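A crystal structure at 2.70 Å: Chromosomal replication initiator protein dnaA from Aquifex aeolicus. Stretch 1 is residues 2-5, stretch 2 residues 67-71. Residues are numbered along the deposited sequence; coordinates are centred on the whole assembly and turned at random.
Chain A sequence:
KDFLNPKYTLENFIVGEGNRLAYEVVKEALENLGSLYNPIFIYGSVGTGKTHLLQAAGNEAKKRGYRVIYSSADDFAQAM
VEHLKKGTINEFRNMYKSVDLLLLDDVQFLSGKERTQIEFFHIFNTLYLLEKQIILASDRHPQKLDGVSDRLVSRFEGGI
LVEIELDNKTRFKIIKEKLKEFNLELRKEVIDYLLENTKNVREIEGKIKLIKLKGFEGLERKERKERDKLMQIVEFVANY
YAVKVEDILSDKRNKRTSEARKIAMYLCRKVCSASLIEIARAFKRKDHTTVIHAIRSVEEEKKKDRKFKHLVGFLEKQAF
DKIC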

# COMPACT_ATOMS: atom_id res chain seq x y z
N ASP A 2 -11.69 22.24 -2.48
CA ASP A 2 -11.50 21.08 -3.42
C ASP A 2 -10.51 20.02 -2.89
O ASP A 2 -10.73 18.83 -3.06
N PHE A 3 -9.44 20.47 -2.25
CA PHE A 3 -8.48 19.57 -1.59
C PHE A 3 -7.47 18.95 -2.53
O PHE A 3 -6.90 17.92 -2.24
N LEU A 4 -7.21 19.61 -3.65
CA LEU A 4 -6.25 19.11 -4.59
C LEU A 4 -4.83 19.58 -4.27
O LEU A 4 -4.61 20.72 -3.86
N ASN A 5 -3.86 18.68 -4.47
CA ASN A 5 -2.45 18.98 -4.29
C ASN A 5 -1.81 19.13 -5.67
O ASN A 5 -1.59 18.15 -6.38
N ARG A 67 -15.78 22.57 -11.64
CA ARG A 67 -15.93 22.56 -10.20
C ARG A 67 -15.58 21.14 -9.70
O ARG A 67 -16.18 20.15 -10.14
N VAL A 68 -14.60 21.04 -8.80
CA VAL A 68 -14.10 19.72 -8.41
C VAL A 68 -14.05 19.50 -6.92
O VAL A 68 -13.75 20.40 -6.18
N ILE A 69 -14.34 18.29 -6.47
CA ILE A 69 -14.04 17.96 -5.09
C ILE A 69 -13.28 16.65 -5.01
O ILE A 69 -13.58 15.69 -5.71
N TYR A 70 -12.25 16.64 -4.17
CA TYR A 70 -11.53 15.43 -3.90
C TYR A 70 -11.66 15.13 -2.44
O TYR A 70 -11.62 16.02 -1.62
N SER A 71 -11.79 13.86 -2.11
CA SER A 71 -11.85 13.50 -0.72
C SER A 71 -11.69 12.00 -0.55
O SER A 71 -12.12 11.22 -1.38

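Residues that touch across the two stretches are at least 64 apart in sequence, yet the stretches bury 282 Å² between them, and one backbone hydrogen bond joins them: Tyr 70 N donates to Asp 2 O at 2.9 Å with an N-H...acceptor angle of 156°. The CA atoms of Asp 2 and Ile 69 are 4.4 Å apart.

Along strand 68-71, the CA-to-CB bonds of Val 68 and Tyr 70 point toward stretch 1, while those of Ile 69 and Ser 71 point sideways. This is the alternation expected of extended backbone, and it leaves Val 68 and Tyr 70, both with chi1 in the t well, to supply the apolar surface. Leu 4 meets both. Its CA-to-CB bond runs sideways, but with chi1 m (-63°) and chi2 t (164°) the end of the side chain comes nearer: CD1 lies 4.1 Å from Val 68 CG1, and CD2 lies 3.9 Å from Tyr 70 CB. The two methyls thus reach successive inward-pointing residues of the strand.

The CA-to-CB bond of Phe 3 points toward the strand, with chi1 m (-53°) and chi2 92°. Its CB packs 4.2 Å from Tyr 70 CD2, whereas its CD1 lies 3.5 Å from Tyr 70 O, an oblique approach to the ring. Tyr 70, at chi1 164° and chi2 90°, has the largest covered area of any residue here, 68 Å²; its OH is hydrogen-bonded elsewhere in the structure.

Asp 2 adopts chi1 p (68°). Its CB sits 3.2 Å from Val 68 O, but the end of the side chain leads away: Leu 4 N donates to Asp 2 OD1 at 2.7 Å and 167°, and OD2 is hydrogen-bonded elsewhere in the structure. The bond to OD1 ties the Asp 2 side chain to the backbone at Leu 4, bridging Phe 3. No side-chain hydrogen bond crosses between the stretches; the side-chain contacts are three apolar pairs together with two approaches of carbon to strand carbonyl oxygens.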

# COMPACT_ATOMS: atom_id res chain seq x y z
CB ASP A 2 -11.10 21.56 -4.83
CG ASP A 2 -9.73 22.17 -4.88
OD1 ASP A 2 -8.85 21.72 -4.13
OD2 ASP A 2 -9.44 23.11 -5.65
CB PHE A 3 -9.22 18.51 -0.77
CG PHE A 3 -10.21 19.08 0.20
CD1 PHE A 3 -11.53 19.25 -0.17
CD2 PHE A 3 -9.81 19.50 1.46
CE1 PHE A 3 -12.46 19.81 0.70
CE2 PHE A 3 -10.72 20.06 2.35
CZ PHE A 3 -12.04 20.22 1.97
CB LEU A 4 -6.64 19.54 -5.99
CG LEU A 4 -7.97 18.97 -6.47
CD1 LEU A 4 -8.46 19.73 -7.69
CD2 LEU A 4 -7.84 17.49 -6.77
CB ASN A 5 -1.79 17.83 -3.54
CG ASN A 5 -0.46 18.21 -2.93
OD1 ASN A 5 -0.32 18.25 -1.71
ND2 ASN A 5 0.53 18.47 -3.77
CB ARG A 67 -17.38 22.89 -9.86
CG ARG A 67 -17.60 23.82 -8.66
CD ARG A 67 -19.06 24.26 -8.49
NE ARG A 67 -19.20 25.37 -7.55
CZ ARG A 67 -19.64 26.58 -7.89
NH1 ARG A 67 -19.96 26.84 -9.16
NH2 ARG A 67 -19.74 27.54 -6.97
CB VAL A 68 -12.65 19.52 -8.92
CG1 VAL A 68 -12.13 18.14 -8.55
CG2 VAL A 68 -12.55 19.76 -10.40
CB ILE A 69 -15.30 17.91 -4.20
CG1 ILE A 69 -15.69 19.31 -3.75
CG2 ILE A 69 -14.98 17.18 -2.93
CD1 ILE A 69 -16.64 19.32 -2.56
CB TYR A 70 -10.06 15.58 -4.21
CG TYR A 70 -9.22 14.48 -3.57
CD1 TYR A 70 -8.96 13.29 -4.24
CD2 TYR A 70 -8.72 14.63 -2.29
CE1 TYR A 70 -8.21 12.29 -3.66
CE2 TYR A 70 -7.98 13.64 -1.69
CZ TYR A 70 -7.73 12.47 -2.38
OH TYR A 70 -6.98 11.48 -1.76
CB SER A 71 -13.17 13.98 -0.12
OG SER A 71 -13.39 13.34 1.12